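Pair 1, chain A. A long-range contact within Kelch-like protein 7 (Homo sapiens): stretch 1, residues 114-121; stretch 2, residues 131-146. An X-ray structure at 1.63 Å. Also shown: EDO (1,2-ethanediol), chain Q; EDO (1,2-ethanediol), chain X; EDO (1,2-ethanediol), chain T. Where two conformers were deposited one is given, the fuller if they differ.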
# COMPACT_ATOMS: atom_id res chain seq x y z
N ASN A 114 -21.92 1.81 1.90
CA ASN A 114 -21.11 2.13 3.07
C ASN A 114 -19.80 2.81 2.62
O ASN A 114 -19.00 2.23 1.89
CB ASN A 114 -20.85 0.84 3.90
CG ASN A 114 -20.99 1.07 5.41
OD1 ASN A 114 -20.70 2.15 5.93
ND2 ASN A 114 -21.43 0.03 6.13
N SER A 115 -19.61 4.05 3.08
CA SER A 115 -18.42 4.85 2.73
C SER A 115 -17.12 4.23 3.27
O SER A 115 -16.06 4.31 2.61
CB SER A 115 -18.54 6.26 3.31
OG SER A 115 -18.31 6.24 4.72
N ALA A 116 -17.19 3.64 4.47
CA ALA A 116 -15.99 3.02 5.03
C ALA A 116 -16.30 1.98 6.10
O ALA A 116 -17.18 2.17 6.91
CB ALA A 116 -15.05 4.08 5.58
N LEU A 117 -15.51 0.89 6.11
CA LEU A 117 -15.70 -0.21 7.04
C LEU A 117 -14.57 -0.30 8.08
O LEU A 117 -13.45 0.16 7.84
CB LEU A 117 -15.74 -1.52 6.25
CG LEU A 117 -16.87 -1.73 5.25
CD1 LEU A 117 -16.75 -3.12 4.62
CD2 LEU A 117 -18.21 -1.57 5.89
N TYR A 118 -14.89 -0.89 9.23
CA TYR A 118 -13.95 -1.23 10.31
C TYR A 118 -13.33 -2.65 10.12
O TYR A 118 -12.45 -3.06 10.87
CB TYR A 118 -14.71 -1.32 11.65
CG TYR A 118 -15.44 -0.11 12.22
CD1 TYR A 118 -16.81 0.04 12.08
CD2 TYR A 118 -14.77 0.83 13.00
CE1 TYR A 118 -17.48 1.13 12.65
CE2 TYR A 118 -15.43 1.89 13.57
CZ TYR A 118 -16.77 2.03 13.40
OH TYR A 118 -17.43 3.10 13.97
N LEU A 119 -13.85 -3.38 9.13
CA LEU A 119 -13.64 -4.80 8.96
C LEU A 119 -12.18 -5.18 8.83
O LEU A 119 -11.40 -4.49 8.17
CB LEU A 119 -14.39 -5.27 7.70
CG LEU A 119 -14.40 -6.75 7.36
CD1 LEU A 119 -15.01 -7.61 8.47
CD2 LEU A 119 -15.19 -6.91 6.06
N PHE A 120 -11.82 -6.28 9.47
CA PHE A 120 -10.46 -6.79 9.49
C PHE A 120 -10.55 -8.31 9.32
O PHE A 120 -11.11 -8.97 10.16
CB PHE A 120 -9.82 -6.39 10.84
CG PHE A 120 -8.32 -6.56 10.92
CD1 PHE A 120 -7.49 -6.12 9.91
CD2 PHE A 120 -7.72 -7.11 12.07
CE1 PHE A 120 -6.12 -6.24 10.04
CE2 PHE A 120 -6.34 -7.23 12.17
CZ PHE A 120 -5.55 -6.79 11.15
N GLU A 121 -10.04 -8.83 8.21
CA GLU A 121 -10.15 -10.27 7.85
C GLU A 121 -8.77 -10.76 7.46
O GLU A 121 -8.06 -10.05 6.75
CB GLU A 121 -11.13 -10.46 6.65
CG GLU A 121 -12.54 -9.88 6.86
CD GLU A 121 -13.53 -10.12 5.69
OE1 GLU A 121 -13.16 -9.97 4.50
OE2 GLU A 121 -14.71 -10.39 5.99
N HIS A 131 -10.42 -15.78 8.11
CA HIS A 131 -10.84 -15.60 9.48
C HIS A 131 -11.13 -14.13 9.75
O HIS A 131 -10.34 -13.26 9.38
CB HIS A 131 -9.75 -16.12 10.43
CG HIS A 131 -9.36 -17.55 10.18
ND1 HIS A 131 -10.03 -18.61 10.75
CD2 HIS A 131 -8.41 -18.08 9.38
CE1 HIS A 131 -9.49 -19.74 10.33
NE2 HIS A 131 -8.51 -19.45 9.50
N THR A 132 -12.26 -13.84 10.38
CA THR A 132 -12.57 -12.49 10.81
C THR A 132 -11.85 -12.20 12.12
O THR A 132 -11.86 -13.02 13.03
CB THR A 132 -14.08 -12.29 10.97
OG1 THR A 132 -14.72 -12.63 9.74
CG2 THR A 132 -14.41 -10.84 11.32
N LYS A 133 -11.20 -11.05 12.18
CA LYS A 133 -10.44 -10.62 13.35
C LYS A 133 -11.05 -9.37 13.93
O LYS A 133 -11.93 -8.75 13.30
CB LYS A 133 -8.96 -10.36 13.00
CG LYS A 133 -8.24 -11.50 12.30
CD LYS A 133 -8.42 -12.87 12.92
CE LYS A 133 -7.75 -13.02 14.23
NZ LYS A 133 -7.48 -14.53 14.53
N PRO A 134 -10.60 -8.97 15.15
CA PRO A 134 -11.16 -7.76 15.74
C PRO A 134 -11.09 -6.55 14.82
O PRO A 134 -10.08 -6.30 14.16
CB PRO A 134 -10.31 -7.57 17.00
CG PRO A 134 -10.05 -8.94 17.43
CD PRO A 134 -9.73 -9.66 16.12
N SER A 135 -12.17 -5.81 14.80
CA SER A 135 -12.30 -4.67 13.91
C SER A 135 -11.43 -3.49 14.35
O SER A 135 -11.18 -3.30 15.55
CB SER A 135 -13.74 -4.20 13.90
OG SER A 135 -14.56 -5.13 13.21
N MET A 136 -11.03 -2.67 13.38
CA MET A 136 -10.35 -1.41 13.69
C MET A 136 -11.22 -0.52 14.56
O MET A 136 -12.46 -0.62 14.57
CB MET A 136 -9.98 -0.63 12.42
CG MET A 136 -9.00 -1.32 11.54
SD MET A 136 -8.55 -0.41 10.06
CE MET A 136 -10.14 -0.30 9.17
N LEU A 137 -10.55 0.36 15.28
CA LEU A 137 -11.21 1.36 16.14
C LEU A 137 -11.97 2.43 15.32
O LEU A 137 -13.01 2.94 15.76
CB LEU A 137 -10.18 2.03 17.06
CG LEU A 137 -9.51 1.06 18.08
CD1 LEU A 137 -8.33 1.71 18.76
CD2 LEU A 137 -10.51 0.62 19.14
N THR A 138 -11.43 2.77 14.13
CA THR A 138 -12.04 3.75 13.21
C THR A 138 -12.14 3.14 11.83
O THR A 138 -11.15 2.60 11.31
CB THR A 138 -11.19 5.03 13.12
OG1 THR A 138 -11.02 5.61 14.45
CG2 THR A 138 -11.82 6.04 12.15
N GLN A 139 -13.32 3.23 11.26
CA GLN A 139 -13.56 2.77 9.91
C GLN A 139 -12.75 3.64 8.95
O GLN A 139 -12.55 4.84 9.20
CB GLN A 139 -15.05 2.86 9.58
CG GLN A 139 -15.59 4.28 9.47
CD GLN A 139 -17.07 4.38 9.77
OE1 GLN A 139 -17.47 4.40 10.91
NE2 GLN A 139 -17.89 4.47 8.73
N ARG A 140 -12.27 3.05 7.87
CA ARG A 140 -11.44 3.79 6.91
C ARG A 140 -11.33 3.12 5.53
O ARG A 140 -11.40 1.92 5.44
CB ARG A 140 -10.04 4.05 7.47
CG ARG A 140 -9.31 2.92 7.98
CD ARG A 140 -8.05 3.38 8.74
NE ARG A 140 -8.18 3.62 10.20
CZ ARG A 140 -7.59 4.60 10.88
NH1 ARG A 140 -6.90 5.55 10.27
NH2 ARG A 140 -7.74 4.69 12.20
N CYS A 141 -11.24 3.96 4.49
CA CYS A 141 -10.92 3.59 3.09
C CYS A 141 -9.67 4.36 2.67
O CYS A 141 -9.48 5.49 3.12
CB CYS A 141 -12.04 4.03 2.14
SG CYS A 141 -13.55 3.12 2.24
N SER A 142 -8.89 3.81 1.75
CA SER A 142 -7.78 4.52 1.12
C SER A 142 -6.71 4.87 2.12
O SER A 142 -5.96 5.80 1.92
CB SER A 142 -8.28 5.79 0.41
OG SER A 142 -9.27 5.47 -0.55
N HIS A 143 -6.67 4.10 3.18
CA HIS A 143 -5.66 4.19 4.20
C HIS A 143 -4.43 3.37 3.85
O HIS A 143 -4.47 2.50 2.98
CB HIS A 143 -6.21 3.66 5.55
CG HIS A 143 -6.79 2.27 5.46
ND1 HIS A 143 -7.86 1.98 4.64
CD2 HIS A 143 -6.45 1.11 6.08
CE1 HIS A 143 -8.14 0.69 4.74
NE2 HIS A 143 -7.33 0.15 5.63
N GLY A 144 -3.35 3.63 4.54
CA GLY A 144 -2.17 2.74 4.49
C GLY A 144 -2.17 1.71 5.59
O GLY A 144 -2.70 1.94 6.70
N MET A 145 -1.58 0.54 5.30
CA MET A 145 -1.37 -0.49 6.31
C MET A 145 -0.04 -1.14 6.08
O MET A 145 0.28 -1.53 4.93
CB MET A 145 -2.47 -1.56 6.29
CG MET A 145 -2.42 -2.50 7.52
SD MET A 145 -3.93 -3.52 7.85
CE MET A 145 -3.92 -4.43 6.31
N VAL A 146 0.76 -1.24 7.14
CA VAL A 146 2.10 -1.82 7.03
C VAL A 146 2.44 -2.68 8.23
O VAL A 146 2.02 -2.39 9.35
CB VAL A 146 3.17 -0.69 6.84
CG1 VAL A 146 3.27 0.16 8.08
CG2 VAL A 146 4.52 -1.26 6.46
C1 EDO Q . -17.99 -4.10 10.09
O1 EDO Q . -17.20 -5.12 10.73
C2 EDO Q . -17.07 -3.23 9.30
O2 EDO Q . -17.56 -1.92 9.18
C1 EDO X . -18.98 0.78 8.88
O1 EDO X . -19.57 1.97 8.33
C2 EDO X . -19.95 0.11 9.85
O2 EDO X . -20.54 1.08 10.72
C1 EDO T . -16.78 -1.23 16.11
O1 EDO T . -17.52 -2.45 15.94
C2 EDO T . -15.29 -1.48 15.84
O2 EDO T . -14.52 -0.32 16.21
O HOH W 1 -15.29 4.77 15.45
O HOH W 2 -13.48 -7.24 11.67

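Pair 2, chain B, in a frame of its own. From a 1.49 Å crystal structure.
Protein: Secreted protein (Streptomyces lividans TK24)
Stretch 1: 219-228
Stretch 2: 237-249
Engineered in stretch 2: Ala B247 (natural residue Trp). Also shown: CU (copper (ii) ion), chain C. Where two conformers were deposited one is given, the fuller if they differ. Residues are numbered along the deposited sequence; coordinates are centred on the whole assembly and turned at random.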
# COMPACT_ATOMS: atom_id res chain seq x y z
N ASP B 219 -8.27 -16.99 -6.90
CA ASP B 219 -8.65 -17.63 -5.60
C ASP B 219 -7.54 -17.22 -4.63
O ASP B 219 -6.57 -17.95 -4.43
CB ASP B 219 -8.75 -19.15 -5.76
CG ASP B 219 -9.09 -19.89 -4.46
OD1 ASP B 219 -9.47 -19.22 -3.46
OD2 ASP B 219 -8.95 -21.14 -4.44
N PHE B 220 -7.80 -16.18 -3.88
CA PHE B 220 -6.78 -15.47 -3.20
C PHE B 220 -6.96 -15.56 -1.66
O PHE B 220 -7.96 -15.08 -1.18
CB PHE B 220 -6.92 -14.07 -3.75
CG PHE B 220 -5.92 -13.09 -3.22
CD1 PHE B 220 -4.66 -13.49 -2.92
CD2 PHE B 220 -6.26 -11.74 -3.10
CE1 PHE B 220 -3.73 -12.58 -2.45
CE2 PHE B 220 -5.34 -10.84 -2.61
CZ PHE B 220 -4.07 -11.25 -2.30
N GLN B 221 -6.00 -16.16 -0.92
CA GLN B 221 -6.20 -16.57 0.47
C GLN B 221 -5.04 -16.07 1.33
O GLN B 221 -3.90 -16.20 0.90
CB GLN B 221 -6.17 -18.08 0.55
CG GLN B 221 -7.32 -18.76 -0.23
CD GLN B 221 -7.19 -20.28 -0.28
OE1 GLN B 221 -6.18 -20.86 0.05
NE2 GLN B 221 -8.24 -20.93 -0.70
N GLY B 222 -5.36 -15.58 2.51
CA GLY B 222 -4.35 -14.98 3.42
C GLY B 222 -3.72 -15.97 4.36
O GLY B 222 -4.23 -17.06 4.60
N ILE B 223 -2.62 -15.52 4.99
CA ILE B 223 -1.94 -16.26 6.04
C ILE B 223 -1.72 -15.36 7.28
O ILE B 223 -1.90 -14.15 7.19
CB ILE B 223 -0.60 -16.80 5.54
CG1 ILE B 223 0.38 -15.66 5.25
CG2 ILE B 223 -0.82 -17.73 4.33
CD1 ILE B 223 1.75 -16.13 4.76
N ARG B 224 -1.40 -15.99 8.41
CA ARG B 224 -1.24 -15.31 9.68
C ARG B 224 0.19 -14.90 9.99
O ARG B 224 0.41 -14.18 10.96
CB ARG B 224 -1.74 -16.18 10.82
CG ARG B 224 -3.19 -16.56 10.71
CD ARG B 224 -3.69 -17.46 11.85
NE ARG B 224 -5.11 -17.67 11.59
CZ ARG B 224 -5.64 -18.55 10.70
NH1 ARG B 224 -4.87 -19.40 10.00
NH2 ARG B 224 -6.96 -18.59 10.51
N ASP B 225 1.15 -15.39 9.22
CA ASP B 225 2.56 -15.28 9.53
C ASP B 225 3.02 -13.86 9.78
O ASP B 225 2.59 -12.94 9.06
CB ASP B 225 3.43 -15.83 8.40
CG ASP B 225 3.15 -17.28 8.06
OD1 ASP B 225 2.01 -17.77 8.21
OD2 ASP B 225 4.10 -17.94 7.55
N ALA B 226 3.91 -13.68 10.73
CA ALA B 226 4.55 -12.40 10.98
C ALA B 226 6.01 -12.53 11.29
O ALA B 226 6.45 -13.50 11.97
CB ALA B 226 3.85 -11.68 12.10
N PHE B 227 6.79 -11.55 10.85
CA PHE B 227 8.23 -11.56 11.07
C PHE B 227 8.69 -10.14 11.37
O PHE B 227 8.02 -9.18 11.01
CB PHE B 227 8.95 -11.98 9.78
CG PHE B 227 8.56 -13.33 9.27
CD1 PHE B 227 7.44 -13.50 8.48
CD2 PHE B 227 9.26 -14.46 9.70
CE1 PHE B 227 7.05 -14.76 8.05
CE2 PHE B 227 8.85 -15.72 9.29
CZ PHE B 227 7.77 -15.87 8.47
N GLU B 228 9.83 -10.01 12.01
CA GLU B 228 10.56 -8.76 12.01
C GLU B 228 11.75 -8.93 11.09
O GLU B 228 12.53 -9.85 11.28
CB GLU B 228 10.98 -8.35 13.39
CG GLU B 228 9.83 -7.96 14.30
CD GLU B 228 10.30 -7.45 15.66
OE1 GLU B 228 11.51 -7.11 15.80
OE2 GLU B 228 9.48 -7.35 16.60
N ILE B 237 13.03 -12.60 11.10
CA ILE B 237 12.95 -13.26 12.42
C ILE B 237 11.48 -13.54 12.72
O ILE B 237 10.66 -12.61 12.79
CB ILE B 237 13.56 -12.40 13.50
CG1 ILE B 237 15.01 -12.03 13.15
CG2 ILE B 237 13.45 -13.15 14.85
CD1 ILE B 237 15.69 -11.17 14.17
N LYS B 238 11.11 -14.80 12.92
CA LYS B 238 9.74 -15.15 13.18
C LYS B 238 9.30 -14.58 14.53
O LYS B 238 10.04 -14.66 15.52
CB LYS B 238 9.59 -16.68 13.21
CG LYS B 238 8.16 -17.15 13.36
CD LYS B 238 8.04 -18.64 13.02
CE LYS B 238 6.62 -19.08 12.78
NZ LYS B 238 5.79 -19.03 14.01
N VAL B 239 8.13 -13.95 14.55
CA VAL B 239 7.47 -13.52 15.76
C VAL B 239 6.11 -14.17 15.84
O VAL B 239 5.75 -14.96 14.99
CB VAL B 239 7.41 -11.95 15.84
CG1 VAL B 239 8.84 -11.39 15.88
CG2 VAL B 239 6.53 -11.32 14.76
N ASP B 240 5.31 -13.80 16.84
CA ASP B 240 3.99 -14.46 16.92
C ASP B 240 3.18 -14.19 15.66
O ASP B 240 3.19 -13.04 15.17
CB ASP B 240 3.16 -13.96 18.10
CG ASP B 240 3.61 -14.51 19.42
OD1 ASP B 240 4.70 -15.13 19.53
OD2 ASP B 240 2.86 -14.20 20.38
N PRO B 241 2.46 -15.21 15.17
CA PRO B 241 1.53 -14.94 14.08
C PRO B 241 0.35 -14.09 14.56
O PRO B 241 0.01 -14.08 15.74
CB PRO B 241 1.04 -16.33 13.71
CG PRO B 241 1.10 -17.12 14.99
CD PRO B 241 2.37 -16.63 15.61
N MET B 242 -0.26 -13.37 13.63
CA MET B 242 -1.51 -12.70 13.90
C MET B 242 -2.61 -13.71 14.24
O MET B 242 -2.54 -14.89 13.88
CB MET B 242 -1.97 -11.88 12.69
CG MET B 242 -1.03 -10.76 12.39
SD MET B 242 -1.56 -9.77 10.98
CE MET B 242 -1.50 -10.99 9.67
N HIS B 243 -3.63 -13.24 14.95
CA HIS B 243 -4.83 -14.05 15.14
C HIS B 243 -5.56 -14.31 13.84
O HIS B 243 -6.04 -15.41 13.58
CB HIS B 243 -5.74 -13.39 16.15
CG HIS B 243 -5.13 -13.27 17.51
ND1 HIS B 243 -5.19 -14.29 18.43
CD2 HIS B 243 -4.41 -12.29 18.08
CE1 HIS B 243 -4.54 -13.92 19.52
NE2 HIS B 243 -4.07 -12.71 19.34
N GLU B 244 -5.69 -13.26 13.02
CA GLU B 244 -6.36 -13.34 11.73
C GLU B 244 -5.38 -13.58 10.60
O GLU B 244 -4.31 -12.99 10.55
CB GLU B 244 -7.11 -12.06 11.44
CG GLU B 244 -8.19 -11.72 12.44
CD GLU B 244 -9.39 -12.65 12.35
OE1 GLU B 244 -9.77 -13.05 11.22
OE2 GLU B 244 -10.00 -12.95 13.41
N ALA B 245 -5.76 -14.44 9.66
CA ALA B 245 -5.08 -14.56 8.39
C ALA B 245 -5.43 -13.32 7.57
O ALA B 245 -6.60 -12.91 7.54
CB ALA B 245 -5.54 -15.81 7.68
N ARG B 246 -4.42 -12.71 6.95
CA ARG B 246 -4.63 -11.46 6.22
C ARG B 246 -3.73 -11.40 5.00
O ARG B 246 -2.53 -11.32 5.13
CB ARG B 246 -4.35 -10.23 7.09
CG ARG B 246 -5.07 -10.19 8.44
CD ARG B 246 -4.56 -8.96 9.19
NE ARG B 246 -5.05 -8.98 10.55
CZ ARG B 246 -6.21 -8.47 10.96
NH1 ARG B 246 -7.00 -7.78 10.17
NH2 ARG B 246 -6.61 -8.59 12.23
N ALA B 247 -4.34 -11.44 3.82
CA ALA B 247 -3.72 -10.98 2.59
C ALA B 247 -4.11 -9.54 2.41
O ALA B 247 -5.30 -9.21 2.37
CB ALA B 247 -4.16 -11.79 1.37
N TYR B 248 -3.11 -8.67 2.27
CA TYR B 248 -3.28 -7.23 2.01
C TYR B 248 -3.73 -6.41 3.24
O TYR B 248 -4.58 -5.51 3.14
CB TYR B 248 -4.25 -6.94 0.88
CG TYR B 248 -3.86 -7.30 -0.49
CD1 TYR B 248 -2.67 -7.94 -0.81
CD2 TYR B 248 -4.71 -6.90 -1.51
CE1 TYR B 248 -2.37 -8.22 -2.12
CE2 TYR B 248 -4.42 -7.20 -2.80
CZ TYR B 248 -3.26 -7.84 -3.10
OH TYR B 248 -3.06 -8.07 -4.42
N PRO B 249 -3.17 -6.67 4.42
CA PRO B 249 -3.47 -5.80 5.55
C PRO B 249 -2.64 -4.49 5.52
O PRO B 249 -1.53 -4.45 4.95
CB PRO B 249 -3.05 -6.66 6.73
CG PRO B 249 -1.83 -7.31 6.24
CD PRO B 249 -2.11 -7.62 4.77
CU CU C . -1.26 -7.44 -5.20
O HOH W 3 4.62 -15.90 12.61
O HOH W 4 -2.07 -9.34 -5.89

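Pair 1 and pair 2 share one backbone arrangement. Fourteen central residues superpose with an RMSD of 0.6 Å. In each, a short antiparallel strand pairing opens into a loop, and the two stretches stay joined beyond it by backbone hydrogen bonds.

Three backbone hydrogen bonds between the stretches match. Arg A140 N donates to Leu A117 O at 3.1 Å, and Arg B246 N donates to Ile B223 O at 2.9 Å. Met A136 N donates to Tyr A118 O at 2.9 Å, as Met B242 N does to Arg B224 O, also at 2.9 Å. Lys A133 N to Phe A120 O is 2.9 Å; Val B239 N to Ala B226 O is 3.1 Å.

A water sits at the same place in both. Water 2 accepts from Phe A120 N at 2.9 Å and donates to Lys A133 O at 2.7 Å. Water 3 accepts from Ala B226 N at 3.0 Å and donates to Val B239 O at 2.8 Å. Each water bridges the remaining N and O of a residue pair that is already joined by one direct hydrogen bond. Water 2 also bonds Ser A135 OG at 2.8 Å; the matching residue, Pro B241, has no hydroxyl.

Met A136 and Met B242 are the best-matched side chains, with the same m, t, m rotamer. Each CE lies near a backbone oxygen: Met A136 CE is 3.6 Å from Leu A117 O, and Met B242 CE is 4.0 Å from Ile B223 O.

Tyr A118 and Arg B224 solve one packing problem with different chemistry. Both have chi1 m and lie along the opposite stretch. Gln A139 CB lies over the tyrosine face, 3.9 Å from the Tyr A118 ring centroid, in a CH-pi contact. In pair 2, Ala B245 CB lies over one face of the Arg B224 guanidinium. Arg B224 NE reaches His B243 O directly, with a hydrogen bond of 3.2 Å. Tyr A118 OH reaches the matching Leu A137 O through water 1, at 3.1 Å from Tyr A118 OH and 2.9 Å from Leu A137 O.

Phe A120 matches Ala B226. The large ring places Phe A120 CD2 3.6 Å from Lys A133 CB; the small Ala B226 CB meets Val B239 CG2 at 3.8 Å.

Ala A116 matches Gly B222. Ala A116 CB packs 3.8 Å from Cys A141 SG. At Gly B222 an ideal CB would clash with Ala B247 N, at 2.5 Å. Ala B247 is an engineered residue; its CB lies 3.7 Å from Phe B220 CZ.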